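Local coordinates for protein putative amidohydrolase (Unidentified, PDB 3MKV) that probably hydrolyses dipeptides that end in proline, acting as a zinc-dependent prolidase of the amidohydrolase superfamily, at residues 317-325 and 354-362. Sequence-based numbering, arbitrary orientation.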
ATOM      1  N   ALA A 317      21.264  38.371 -32.494  1.00 69.08           N
ATOM      2  CA  ALA A 317      20.462  37.335 -33.134  1.00 64.89           C
ATOM      3  C   ALA A 317      19.012  37.759 -33.389  1.00 65.48           C
ATOM      4  O   ALA A 317      18.286  37.109 -34.150  1.00 61.16           O
ATOM      5  CB  ALA A 317      20.504  36.066 -32.310  1.00 66.00           C
ATOM      6  N   GLY A 318      18.590  38.846 -32.751  1.00 65.23           N
ATOM      7  CA  GLY A 318      17.211  39.304 -32.882  1.00 63.88           C
ATOM      8  C   GLY A 318      16.265  38.465 -32.039  1.00 65.12           C
ATOM      9  O   GLY A 318      15.090  38.277 -32.383  1.00 59.77           O
ATOM     10  N   VAL A 319      16.781  37.953 -30.927  1.00 63.37           N
ATOM     11  CA  VAL A 319      15.955  37.203 -29.988  1.00 58.15           C
ATOM     12  C   VAL A 319      15.035  38.117 -29.182  1.00 55.91           C
ATOM     13  O   VAL A 319      15.486  39.053 -28.514  1.00 53.73           O
ATOM     14  CB  VAL A 319      16.819  36.369 -29.026  1.00 58.50           C
ATOM     15  CG1 VAL A 319      15.960  35.769 -27.918  1.00 61.40           C
ATOM     16  CG2 VAL A 319      17.548  35.277 -29.789  1.00 52.19           C
ATOM     17  N   LYS A 320      13.737  37.850 -29.270  1.00 54.22           N
ATOM     18  CA  LYS A 320      12.758  38.481 -28.399  1.00 44.72           C
ATOM     19  C   LYS A 320      13.066  38.160 -26.927  1.00 49.70           C
ATOM     20  O   LYS A 320      12.955  37.006 -26.487  1.00 45.53           O
ATOM     21  CB  LYS A 320      11.350  38.008 -28.787  1.00 51.60           C
ATOM     22  CG  LYS A 320      10.833  38.628 -30.083  1.00 48.05           C
ATOM     23  CD  LYS A 320      10.042  37.655 -30.945  1.00 55.95           C
ATOM     24  CE  LYS A 320       8.781  37.148 -30.256  1.00 63.74           C
ATOM     25  NZ  LYS A 320       8.269  35.887 -30.884  1.00 59.52           N
ATOM     26  N   MET A 321      13.462  39.190 -26.176  1.00 51.49           N
ATOM     27  CA  MET A 321      13.825  39.051 -24.765  1.00 53.66           C
ATOM     28  C   MET A 321      12.770  39.642 -23.835  1.00 59.37           C
ATOM     29  O   MET A 321      12.246  40.724 -24.082  1.00 61.96           O
ATOM     30  CB  MET A 321      15.175  39.713 -24.488  1.00 50.04           C
ATOM     31  CG  MET A 321      16.357  38.893 -24.962  1.00 58.28           C
ATOM     32  SD  MET A 321      17.944  39.600 -24.509  1.00 52.75           S
ATOM     33  CE  MET A 321      18.150  40.824 -25.801  1.00 64.74           C
ATOM     34  N   GLY A 322      12.458  38.919 -22.761  1.00 60.10           N
ATOM     35  CA  GLY A 322      11.507  39.397 -21.766  1.00 53.79           C
ATOM     36  C   GLY A 322      12.258  39.833 -20.530  1.00 54.64           C
ATOM     37  O   GLY A 322      13.465  39.686 -20.448  1.00 60.84           O
ATOM     38  N   PHE A 323      11.545  40.366 -19.551  1.00 59.33           N
ATOM     39  CA  PHE A 323      12.190  40.852 -18.335  1.00 53.73           C
ATOM     40  C   PHE A 323      11.955  39.870 -17.185  1.00 54.69           C
ATOM     41  O   PHE A 323      10.827  39.422 -16.952  1.00 54.52           O
ATOM     42  CB  PHE A 323      11.650  42.247 -18.004  1.00 54.72           C
ATOM     43  CG  PHE A 323      12.185  42.841 -16.730  1.00 50.49           C
ATOM     44  CD1 PHE A 323      13.174  43.813 -16.763  1.00 57.55           C
ATOM     45  CD2 PHE A 323      11.667  42.463 -15.498  1.00 53.89           C
ATOM     46  CE1 PHE A 323      13.658  44.385 -15.583  1.00 53.48           C
ATOM     47  CE2 PHE A 323      12.145  43.031 -14.318  1.00 55.74           C
ATOM     48  CZ  PHE A 323      13.143  43.992 -14.365  1.00 53.91           C
ATOM     49  N   GLY A 324      13.022  39.517 -16.480  1.00 49.26           N
ATOM     50  CA  GLY A 324      12.896  38.620 -15.350  1.00 49.15           C
ATOM     51  C   GLY A 324      13.968  38.853 -14.313  1.00 50.20           C
ATOM     52  O   GLY A 324      15.009  39.440 -14.609  1.00 55.09           O
ATOM     53  N   THR A 325      13.724  38.367 -13.099  1.00 50.86           N
ATOM     54  CA  THR A 325      14.629  38.620 -11.990  1.00 49.59           C
ATOM     55  C   THR A 325      15.091  37.343 -11.277  1.00 52.26           C
ATOM     56  O   THR A 325      16.293  37.164 -11.051  1.00 53.80           O
ATOM     57  CB  THR A 325      14.024  39.648 -10.976  1.00 53.29           C
ATOM     58  OG1 THR A 325      12.774  39.162 -10.469  1.00 54.52           O
ATOM     59  CG2 THR A 325      13.797  41.019 -11.650  1.00 43.19           C
ATOM     60  N   SER A 354      11.185  45.468 -22.854  1.00 56.10           N
ATOM     61  CA  SER A 354      11.300  44.163 -22.230  1.00 53.49           C
ATOM     62  C   SER A 354      10.241  43.933 -21.180  1.00 56.69           C
ATOM     63  O   SER A 354       9.566  42.895 -21.178  1.00 57.71           O
ATOM     64  CB  SER A 354      12.663  44.032 -21.571  1.00 46.50           C
ATOM     65  OG  SER A 354      13.495  43.240 -22.376  1.00 55.02           O
ATOM     66  N   ALA A 355      10.115  44.908 -20.281  1.00 56.29           N
ATOM     67  CA  ALA A 355       9.292  44.772 -19.093  1.00 46.92           C
ATOM     68  C   ALA A 355       7.862  45.161 -19.368  1.00 50.80           C
ATOM     69  O   ALA A 355       7.072  45.307 -18.433  1.00 53.11           O
ATOM     70  CB  ALA A 355       9.838  45.604 -17.984  1.00 43.68           C
ATOM     71  N   THR A 356       7.523  45.304 -20.646  1.00 49.09           N
ATOM     72  CA  THR A 356       6.218  45.826 -21.018  1.00 54.53           C
ATOM     73  C   THR A 356       5.627  45.074 -22.207  1.00 57.12           C
ATOM     74  O   THR A 356       4.989  44.037 -22.032  1.00 62.20           O
ATOM     75  CB  THR A 356       6.264  47.366 -21.302  1.00 57.69           C
ATOM     76  OG1 THR A 356       7.321  47.659 -22.227  1.00 59.77           O
ATOM     77  CG2 THR A 356       6.500  48.161 -20.008  1.00 40.58           C
ATOM     78  N   ILE A 357       5.835  45.587 -23.415  1.00 57.67           N
ATOM     79  CA  ILE A 357       5.189  44.999 -24.580  1.00 56.65           C
ATOM     80  C   ILE A 357       5.720  43.612 -24.929  1.00 55.97           C
ATOM     81  O   ILE A 357       4.966  42.766 -25.404  1.00 51.22           O
ATOM     82  CB  ILE A 357       5.250  45.912 -25.831  1.00 60.29           C
ATOM     83  CG1 ILE A 357       6.684  46.340 -26.134  1.00 61.01           C
ATOM     84  CG2 ILE A 357       4.326  47.108 -25.670  1.00 53.28           C
ATOM     85  CD1 ILE A 357       6.810  47.053 -27.465  1.00 58.57           C
ATOM     86  N   VAL A 358       7.007  43.381 -24.700  1.00 51.13           N
ATOM     87  CA  VAL A 358       7.586  42.084 -24.979  1.00 50.09           C
ATOM     88  C   VAL A 358       7.040  41.064 -23.994  1.00 53.30           C
ATOM     89  O   VAL A 358       6.537  40.004 -24.384  1.00 51.74           O
ATOM     90  CB  VAL A 358       9.127  42.107 -24.901  1.00 53.48           C
ATOM     91  CG1 VAL A 358       9.689  40.739 -25.273  1.00 54.02           C
ATOM     92  CG2 VAL A 358       9.705  43.197 -25.816  1.00 47.17           C
ATOM     93  N   SER A 359       7.130  41.398 -22.710  1.00 53.90           N
ATOM     94  CA  SER A 359       6.587  40.542 -21.664  1.00 53.13           C
ATOM     95  C   SER A 359       5.090  40.293 -21.845  1.00 51.79           C
ATOM     96  O   SER A 359       4.618  39.179 -21.651  1.00 49.32           O
ATOM     97  CB  SER A 359       6.866  41.146 -20.292  1.00 54.27           C
ATOM     98  OG  SER A 359       8.230  41.005 -19.965  1.00 49.29           O
ATOM     99  N   ALA A 360       4.347  41.330 -22.221  1.00 53.52           N
ATOM    100  CA  ALA A 360       2.915  41.193 -22.467  1.00 56.03           C
ATOM    101  C   ALA A 360       2.662  40.185 -23.587  1.00 59.53           C
ATOM    102  O   ALA A 360       1.671  39.450 -23.588  1.00 56.48           O
ATOM    103  CB  ALA A 360       2.316  42.535 -22.818  1.00 58.45           C
ATOM    104  N   GLU A 361       3.577  40.158 -24.546  1.00 60.89           N
ATOM    105  CA  GLU A 361       3.466  39.254 -25.668  1.00 63.27           C
ATOM    106  C   GLU A 361       3.622  37.826 -25.151  1.00 59.55           C
ATOM    107  O   GLU A 361       2.835  36.936 -25.485  1.00 56.63           O
ATOM    108  CB  GLU A 361       4.548  39.581 -26.694  1.00 61.47           C
ATOM    109  CG  GLU A 361       4.071  39.544 -28.138  1.00 73.38           C
ATOM    110  CD  GLU A 361       5.212  39.716 -29.142  1.00 77.63           C
ATOM    111  OE1 GLU A 361       6.204  40.416 -28.814  1.00 75.71           O
ATOM    112  OE2 GLU A 361       5.113  39.148 -30.258  1.00 85.25           O
ATOM    113  N   VAL A 362       4.644  37.619 -24.326  1.00 51.80           N
ATOM    114  CA  VAL A 362       4.869  36.331 -23.686  1.00 49.10           C
ATOM    115  C   VAL A 362       3.629  35.790 -22.966  1.00 51.88           C
ATOM    116  O   VAL A 362       3.438  34.576 -22.878  1.00 54.08           O
ATOM    117  CB  VAL A 362       6.025  36.402 -22.677  1.00 49.08           C
ATOM    118  CG1 VAL A 362       6.105  35.107 -21.870  1.00 48.55           C
ATOM    119  CG2 VAL A 362       7.341  36.692 -23.394  1.00 46.47           C
TER
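Gly322 and Phe323 run past the helical turn of Ser354 and Ala355 with their backbones close together: CA of Gly322 is 4.8 Å from CA of Ser354. The extended chain 319-324 follows a Schellman motif at Gly318, which ends helix 307-317. Helix 348-362 widens into a pi-type turn at 354-358 and kinks where the N atoms of Thr356 and Ile357 lack bonds to the preceding turn. Ser359 closes this wide turn: its backbone N and its OG both donate to Ser354 O, OG at 2.6 Å and in the carbonyl plane. The torsion that sets OG anti to its own carbonyl carbon (chi1 -73°) places it beside its own backbone N, so that both donors reach Ser354 O. Ser359 OG also receives a weak but nearly straight bond from Phe323 N (3.4 Å, 170°). The hydroxyl is thus held firmly within the helix and linked only weakly to the passing chain. Phe323 CB sits against Ala355, 3.6 Å from its CA, and the Ala355 methyl approaches the ring obliquely. With CG anti to the backbone N (chi1 177°), the ring extends beyond the helix and stacks on Phe339. At the partly exposed end Lys320 and Glu361 cross at about a right angle, NZ 4.6 Å from OE2, too far for a salt bridge; NZ instead bonds to Gly270 O and makes a cation-pi contact with Tyr272. Backbone bonds from Lys320 and Gly322 to Val273 and from Phe323 to Leu64, just past strand 56-63, place the chain between strand 272-274 and the end of strand 56-63. This is consistent with the eighth-strand position of the amidohydrolase TIM barrel, although 319-324 is not a regular strand; it leads to the zinc ligand Asp326. Helix 348-362 packs outside it, Ser359 and Ala360 touching Ile62, while helix 337-343 flanks Phe323 and Ala355.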